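Local coordinates for protein glycosyl hydrolase BlGH5_18 (Bifidobacterium longum subsp. infantis, PDB 7LQX) that is a glycoside hydrolase of family GH5, subfamily 18, that probably takes part in the breakdown of N-glycans by this gut bacterium, at residues Q241-M246 with I389-M394; G248-H253 with P290-D295; W393-A398 with R424-D429. All coordinates share one frame; numbering follows the deposited sequence.

The three contacts run outward from the (beta/alpha)8 barrel of this GH5 enzyme into the small alpha/beta unit that follows it in the chain. Contact 2 joins two neighbouring outer helices of the barrel, 248-264 and 289-300, and both its segments fall between the two segments of contact 1. Contact 1 bridges from helix 239-243 to helix 388-399 of the C-terminal unit. Contact 3 opens where contact 1 ends, sharing Trp393 and Met394, and ties that same helix to strand 424-426 of a three-stranded parallel sheet. Taking part in both, helix 388-399 connects barrel and sheet. The centre of contact 1 lies about 12 Å from that of contact 2 and about 13 Å from that of contact 3.

Contact 1: residues Q241-M246 with I389-M394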
# COMPACT_ATOMS: atom_id res chain seq x y z
N GLN A 241 15.02 16.58 24.44
CA GLN A 241 14.60 17.97 24.34
C GLN A 241 14.40 18.60 25.71
O GLN A 241 14.81 19.75 25.94
CB GLN A 241 13.31 18.07 23.52
CG GLN A 241 13.42 17.56 22.09
CD GLN A 241 12.94 16.14 21.93
OE1 GLN A 241 13.21 15.27 22.76
NE2 GLN A 241 12.22 15.89 20.85
N GLY A 242 13.75 17.88 26.62
CA GLY A 242 13.39 18.46 27.90
C GLY A 242 14.52 18.50 28.90
O GLY A 242 14.60 19.44 29.71
N TYR A 243 15.40 17.50 28.88
CA TYR A 243 16.49 17.42 29.84
C TYR A 243 17.85 17.75 29.24
O TYR A 243 18.76 18.10 29.99
CB TYR A 243 16.55 16.03 30.48
CG TYR A 243 15.26 15.69 31.15
CD1 TYR A 243 14.96 16.21 32.40
CD2 TYR A 243 14.32 14.89 30.53
CE1 TYR A 243 13.77 15.93 33.02
CE2 TYR A 243 13.13 14.60 31.15
CZ TYR A 243 12.86 15.13 32.38
OH TYR A 243 11.66 14.84 32.97
N GLY A 244 17.99 17.69 27.93
CA GLY A 244 19.23 18.00 27.25
C GLY A 244 19.81 16.76 26.61
O GLY A 244 19.77 15.66 27.17
N ALA A 245 20.38 16.94 25.42
CA ALA A 245 20.98 15.82 24.73
C ALA A 245 22.14 15.23 25.51
O ALA A 245 22.46 14.05 25.35
CB ALA A 245 21.45 16.25 23.34
N MSE A 246 22.79 16.03 26.35
CA MSE A 246 23.98 15.63 27.10
C MSE A 246 23.64 15.42 28.57
O MSE A 246 24.49 15.54 29.45
CB MSE A 246 25.05 16.71 26.95
CG MSE A 246 26.42 16.40 27.53
SE MSE A 246 27.15 14.66 27.00
CE MSE A 246 26.68 14.65 25.11
N ILE A 389 6.46 10.52 37.98
CA ILE A 389 7.11 9.23 38.21
C ILE A 389 8.48 9.21 37.55
O ILE A 389 9.48 8.80 38.14
CB ILE A 389 6.23 8.08 37.69
CG1 ILE A 389 4.93 7.96 38.49
CG2 ILE A 389 7.00 6.76 37.71
CD1 ILE A 389 5.11 7.45 39.93
N PHE A 390 8.53 9.63 36.28
CA PHE A 390 9.77 9.72 35.52
C PHE A 390 10.82 10.49 36.30
O PHE A 390 11.94 10.01 36.50
CB PHE A 390 9.43 10.42 34.20
CG PHE A 390 10.53 10.42 33.16
CD1 PHE A 390 11.56 11.35 33.22
CD2 PHE A 390 10.50 9.54 32.10
CE1 PHE A 390 12.56 11.37 32.25
CE2 PHE A 390 11.49 9.56 31.12
CZ PHE A 390 12.52 10.47 31.20
N GLU A 391 10.47 11.68 36.80
CA GLU A 391 11.46 12.52 37.45
C GLU A 391 11.87 11.99 38.82
O GLU A 391 13.04 12.12 39.19
CB GLU A 391 10.96 13.96 37.50
CG GLU A 391 10.85 14.52 36.08
CD GLU A 391 10.65 16.02 35.99
OE1 GLU A 391 10.26 16.66 36.99
OE2 GLU A 391 10.87 16.55 34.88
N ARG A 392 10.96 11.39 39.58
CA ARG A 392 11.37 10.78 40.84
C ARG A 392 12.37 9.65 40.60
O ARG A 392 13.39 9.54 41.29
CB ARG A 392 10.16 10.27 41.61
CG ARG A 392 9.28 11.37 42.16
CD ARG A 392 8.10 10.79 42.91
NE ARG A 392 7.22 11.82 43.46
CZ ARG A 392 7.43 12.45 44.61
NH1 ARG A 392 8.50 12.15 45.34
NH2 ARG A 392 6.57 13.36 45.04
N TRP A 393 12.08 8.78 39.62
CA TRP A 393 13.02 7.72 39.29
C TRP A 393 14.36 8.31 38.88
O TRP A 393 15.42 7.86 39.33
CB TRP A 393 12.45 6.80 38.21
CG TRP A 393 13.32 5.61 37.96
CD1 TRP A 393 13.21 4.37 38.54
CD2 TRP A 393 14.47 5.55 37.10
NE1 TRP A 393 14.20 3.54 38.07
CE2 TRP A 393 14.99 4.24 37.20
CE3 TRP A 393 15.11 6.47 36.26
CZ2 TRP A 393 16.12 3.84 36.49
CZ3 TRP A 393 16.22 6.07 35.55
CH2 TRP A 393 16.71 4.76 35.67
N MSE A 394 14.34 9.33 38.03
CA MSE A 394 15.58 9.95 37.55
C MSE A 394 16.41 10.51 38.70
O MSE A 394 17.64 10.44 38.68
CB MSE A 394 15.29 11.03 36.50
CG MSE A 394 14.78 10.48 35.18
SE MSE A 394 16.18 9.46 34.31
CE MSE A 394 15.07 8.60 32.99
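The phenol oxygen of Tyr243 donates a short hydrogen bond to the carboxylate of Glu391, OH to OE2 at 2.7 Å, and also receives a weak hydrogen bond from the backbone N of Gly386. This joins two parts of the protein: Tyr243 is the last residue of helix 239-243, in the connection after barrel strand 229-233, whereas Glu391 sits on helix 388-399 of the small alpha/beta unit that follows the (beta/alpha)8 barrel. Glu391 OE2 comes in at the edge of the tyrosine ring, near its plane, and accepts through its anti lone pair, the one turned away from OE1. The carboxylate itself is twisted by 67° from the ring. The extended glutamate chain passes close by, with Glu391 CG 3.2 Å from Tyr243 OH. A long, weak ion pair links Glu391 OE2 to Lys435 NZ as well.

The apolar half of the contact comes from Phe390. Its CG is anti to the backbone N (chi1 -171°), which sends the ring out beside the tyrosine. The two ring planes are nearly parallel, 13° apart, but are slid so far past each other that they barely overlap, with centroids separated by 5.6 Å. Tyr436 meets the Tyr243 ring edge-to-face, and Tyr256 of helix 248-264 does the same to Phe390, so aromatic neighbours restrict both rings. Gly244, with positive phi, takes the chain out of the helix straight after the tyrosine. The closest carbons of the ring pair are Tyr243 CE2 and Phe390 CE1, 3.5 Å apart.

Contact 2: residues G248-H253 with P290-D295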
# COMPACT_ATOMS: atom_id res chain seq x y z
N GLY A 248 22.04 13.23 31.93
CA GLY A 248 21.93 11.89 32.46
C GLY A 248 20.57 11.26 32.20
O GLY A 248 20.48 10.05 32.03
N GLU A 249 19.51 12.07 32.18
CA GLU A 249 18.19 11.52 31.87
C GLU A 249 18.20 10.92 30.47
O GLU A 249 17.60 9.87 30.22
CB GLU A 249 17.14 12.63 31.96
CG GLU A 249 16.82 13.11 33.37
CD GLU A 249 17.72 14.25 33.83
OE1 GLU A 249 18.71 14.58 33.15
OE2 GLU A 249 17.41 14.84 34.89
N CYS A 250 18.86 11.59 29.53
CA CYS A 250 18.92 11.11 28.16
C CYS A 250 19.55 9.71 28.09
O CYS A 250 18.98 8.81 27.47
CB CYS A 250 19.69 12.11 27.30
SG CYS A 250 19.65 11.72 25.56
N THR A 251 20.69 9.51 28.73
CA THR A 251 21.35 8.21 28.65
C THR A 251 20.71 7.17 29.57
O THR A 251 20.97 5.98 29.38
CB THR A 251 22.84 8.31 28.97
OG1 THR A 251 23.01 8.94 30.24
CG2 THR A 251 23.57 9.09 27.88
N ALA A 252 19.87 7.58 30.52
CA ALA A 252 19.18 6.66 31.40
C ALA A 252 17.85 6.18 30.85
O ALA A 252 17.22 5.33 31.47
CB ALA A 252 18.93 7.32 32.76
N HIS A 253 17.42 6.68 29.69
CA HIS A 253 16.05 6.41 29.26
C HIS A 253 15.79 4.92 29.04
O HIS A 253 14.71 4.42 29.37
CB HIS A 253 15.70 7.21 28.00
CG HIS A 253 14.27 7.09 27.60
ND1 HIS A 253 13.81 6.13 26.72
CD2 HIS A 253 13.17 7.79 27.99
CE1 HIS A 253 12.50 6.24 26.59
NE2 HIS A 253 12.09 7.24 27.35
N PRO A 290 28.62 7.90 19.64
CA PRO A 290 29.34 6.78 20.27
C PRO A 290 29.26 6.81 21.79
O PRO A 290 29.06 5.76 22.42
CB PRO A 290 30.77 6.93 19.73
CG PRO A 290 30.60 7.68 18.42
CD PRO A 290 29.49 8.66 18.71
N GLU A 291 29.42 7.99 22.39
CA GLU A 291 29.33 8.11 23.84
C GLU A 291 27.91 7.84 24.33
O GLU A 291 27.72 7.21 25.38
CB GLU A 291 29.77 9.50 24.28
CG GLU A 291 31.27 9.74 24.18
CD GLU A 291 31.62 11.22 24.12
OE1 GLU A 291 31.05 12.00 24.90
OE2 GLU A 291 32.48 11.59 23.28
N PHE A 292 26.91 8.32 23.60
CA PHE A 292 25.53 8.01 23.94
C PHE A 292 25.29 6.50 23.94
O PHE A 292 24.61 5.97 24.83
CB PHE A 292 24.60 8.68 22.94
CG PHE A 292 23.17 8.28 23.10
CD1 PHE A 292 22.37 8.92 24.03
CD2 PHE A 292 22.64 7.24 22.36
CE1 PHE A 292 21.05 8.55 24.19
CE2 PHE A 292 21.33 6.86 22.54
CZ PHE A 292 20.54 7.52 23.46
N CYS A 293 25.84 5.80 22.95
CA CYS A 293 25.69 4.35 22.86
C CYS A 293 26.31 3.67 24.07
O CYS A 293 25.66 2.86 24.74
CB CYS A 293 26.34 3.89 21.55
SG CYS A 293 26.47 2.10 21.32
N ARG A 294 27.56 4.00 24.37
CA ARG A 294 28.23 3.37 25.50
C ARG A 294 27.51 3.66 26.81
O ARG A 294 27.28 2.75 27.61
CB ARG A 294 29.68 3.85 25.59
CG ARG A 294 30.55 3.46 24.41
CD ARG A 294 32.02 3.76 24.70
NE ARG A 294 32.88 3.54 23.54
CZ ARG A 294 33.21 4.47 22.65
NH1 ARG A 294 32.77 5.71 22.79
NH2 ARG A 294 33.98 4.16 21.62
N ASP A 295 27.16 4.92 27.06
CA ASP A 295 26.54 5.28 28.33
C ASP A 295 25.15 4.68 28.46
O ASP A 295 24.77 4.22 29.54
CB ASP A 295 26.46 6.81 28.45
CG ASP A 295 27.79 7.45 28.76
OD1 ASP A 295 28.75 6.75 29.13
OD2 ASP A 295 27.87 8.69 28.63
O HOH W 1 25.60 9.34 30.93
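Apolar packing carries most of this contact, and Thr251 and Phe292 are central to it. The methyl CG2 of Thr251 lies 3.7 Å from Asp295 CB and also reaches Phe292 CD1, at 4.0 Å. The threonine and phenylalanine side chains run past each other in opposite directions. With chi1 at 55°, Thr251 OG1 stands between the backbone N and the carbonyl carbon and meets a water, while CG2, anti to the carbonyl carbon, does the packing.

The sulfur-aromatic contact is with the same ring. Cys250 SG approaches Phe292 CE1 to 3.7 Å and stands 5.0 Å from the ring centroid, in an oblique position.

The polar link between the two segments runs through that water, which lies 2.7 Å from Thr251 OG1 and gives a weak hydrogen bond to Asp295 OD2. Lys299, just past Asp295 on helix 289-300, adds a direct bond from NZ to Gly248 O.

The axes of the short segments 248-253 and 290-295 pass 9.2 Å apart, with a signed crossing angle of -60°. Helices 248-264 and 289-300 follow the adjacent parallel strands 229-233 and 272-277, so this is the side-by-side packing of consecutive outer helices in a (beta/alpha)8, or TIM, barrel.

Contact 3: residues W393-A398 with R424-D429; sequences WMRLHA and RLETDD
A bend at chi3 (78°) turns the otherwise extended Arg395 chain so that the NH1/NH2 edge of its guanidinium is turned to Glu426, whose CG stands anti to the backbone N (chi1 -180°) and whose chain continues straight toward the helix. The two flat groups meet end-on and almost coplanar, 10° apart. Arg395 NH1 bonds Glu426 OE2 at 2.9 Å and Arg395 NH2 bonds Glu426 OE1 at 2.8 Å. Both bonds are nearly straight, lie in the guanidinium plane and use the syn lone pairs of the carboxylate. This bidentate salt bridge fixes the rotation of both groups. Glu426 OE2 takes a second salt bridge from Arg392 NH1, and Arg395 NE pairs with Glu399 OE2, so the charges form a small network that probably keeps Glu426 ionised.

The contact sets helix 388-399 against strand 424-426, an outer strand of the three-stranded parallel sheet in the C-terminal alpha/beta unit. Backbone hydrogen bonds to Ala366 and Val368 hold Glu426 beside strand 365-369. Arg424 and Glu426, two residues apart on the strand, point toward the helix, while Leu425 between them points away.

Leu396 packs against both strand side chains: its CD2 lies 3.7 Å from Arg424 NH1, and its CD1 is 3.8 Å from Glu426 OE1. The guanidiniums of Arg395 and Arg424 come no closer than 4.7 Å, NH2 to NH1, and a water accepts a hydrogen bond from each of these two nitrogens. Further along the chain, Thr427 OG1 donates to Asp429 OD1 at 2.7 Å.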
# COMPACT_ATOMS: atom_id res chain seq x y z
N TRP A 393 12.08 8.78 39.62
CA TRP A 393 13.02 7.72 39.29
C TRP A 393 14.36 8.31 38.88
O TRP A 393 15.42 7.86 39.33
CB TRP A 393 12.45 6.80 38.21
CG TRP A 393 13.32 5.61 37.96
CD1 TRP A 393 13.21 4.37 38.54
CD2 TRP A 393 14.47 5.55 37.10
NE1 TRP A 393 14.20 3.54 38.07
CE2 TRP A 393 14.99 4.24 37.20
CE3 TRP A 393 15.11 6.47 36.26
CZ2 TRP A 393 16.12 3.84 36.49
CZ3 TRP A 393 16.22 6.07 35.55
CH2 TRP A 393 16.71 4.76 35.67
N MSE A 394 14.34 9.33 38.03
CA MSE A 394 15.58 9.95 37.55
C MSE A 394 16.41 10.51 38.70
O MSE A 394 17.64 10.44 38.68
CB MSE A 394 15.29 11.03 36.50
CG MSE A 394 14.78 10.48 35.18
SE MSE A 394 16.18 9.46 34.31
CE MSE A 394 15.07 8.60 32.99
N ARG A 395 15.74 11.08 39.71
CA ARG A 395 16.46 11.64 40.85
C ARG A 395 17.14 10.54 41.65
O ARG A 395 18.33 10.65 42.00
CB ARG A 395 15.51 12.43 41.73
CG ARG A 395 16.22 13.35 42.70
CD ARG A 395 15.33 13.73 43.87
NE ARG A 395 15.25 12.64 44.84
CZ ARG A 395 14.17 11.88 45.04
NH1 ARG A 395 13.05 12.06 44.35
NH2 ARG A 395 14.23 10.91 45.95
N LEU A 396 16.40 9.47 41.97
CA LEU A 396 16.98 8.34 42.68
C LEU A 396 18.11 7.70 41.89
O LEU A 396 19.12 7.28 42.47
CB LEU A 396 15.88 7.32 42.98
CG LEU A 396 14.93 7.75 44.10
CD1 LEU A 396 13.68 6.88 44.07
CD2 LEU A 396 15.61 7.68 45.47
N HIS A 397 17.96 7.62 40.57
CA HIS A 397 19.04 7.12 39.71
C HIS A 397 20.29 7.97 39.85
O HIS A 397 21.39 7.45 40.07
CB HIS A 397 18.53 7.10 38.26
CG HIS A 397 19.61 6.91 37.24
ND1 HIS A 397 20.27 5.72 37.06
CD2 HIS A 397 20.12 7.76 36.32
CE1 HIS A 397 21.16 5.85 36.09
NE2 HIS A 397 21.08 7.08 35.63
N ALA A 398 20.14 9.30 39.74
CA ALA A 398 21.29 10.19 39.85
C ALA A 398 21.97 10.07 41.21
O ALA A 398 23.19 10.24 41.31
CB ALA A 398 20.86 11.64 39.60
N ARG A 424 13.37 0.70 50.41
CA ARG A 424 12.88 2.06 50.49
C ARG A 424 11.86 2.27 49.39
O ARG A 424 12.09 1.88 48.24
CB ARG A 424 14.00 3.09 50.33
CG ARG A 424 13.48 4.51 50.11
CD ARG A 424 14.47 5.58 50.59
NE ARG A 424 15.73 5.55 49.84
CZ ARG A 424 16.24 6.57 49.16
NH1 ARG A 424 15.63 7.75 49.12
NH2 ARG A 424 17.40 6.41 48.54
N LEU A 425 10.74 2.90 49.73
CA LEU A 425 9.69 3.20 48.77
C LEU A 425 9.45 4.70 48.73
O LEU A 425 9.47 5.36 49.77
CB LEU A 425 8.38 2.52 49.19
CG LEU A 425 8.38 0.99 49.14
CD1 LEU A 425 7.14 0.45 49.83
CD2 LEU A 425 8.47 0.51 47.70
N GLU A 426 9.20 5.22 47.54
CA GLU A 426 8.87 6.63 47.36
C GLU A 426 7.53 6.75 46.66
O GLU A 426 7.35 6.22 45.56
CB GLU A 426 9.96 7.35 46.57
CG GLU A 426 9.68 8.82 46.36
CD GLU A 426 10.89 9.58 45.90
OE1 GLU A 426 12.00 9.29 46.41
OE2 GLU A 426 10.74 10.45 45.03
N THR A 427 6.58 7.45 47.27
CA THR A 427 5.26 7.61 46.68
C THR A 427 5.19 8.90 45.86
O THR A 427 5.94 9.85 46.07
CB THR A 427 4.18 7.61 47.77
OG1 THR A 427 4.47 8.62 48.74
CG2 THR A 427 4.12 6.26 48.47
N ASP A 428 4.24 8.94 44.94
CA ASP A 428 4.10 10.07 44.02
C ASP A 428 3.00 10.98 44.56
O ASP A 428 1.83 10.86 44.19
CB ASP A 428 3.76 9.60 42.61
CG ASP A 428 3.96 10.69 41.58
OD1 ASP A 428 4.67 11.68 41.90
OD2 ASP A 428 3.43 10.57 40.46
N ASP A 429 3.39 11.93 45.39
CA ASP A 429 2.44 12.64 46.23
C ASP A 429 1.63 13.67 45.46
O ASP A 429 0.48 13.95 45.84
CB ASP A 429 3.18 13.29 47.39
CG ASP A 429 3.88 12.27 48.28
OD1 ASP A 429 3.45 11.10 48.28
OD2 ASP A 429 4.86 12.63 48.97
O HOH W 2 16.43 10.44 47.85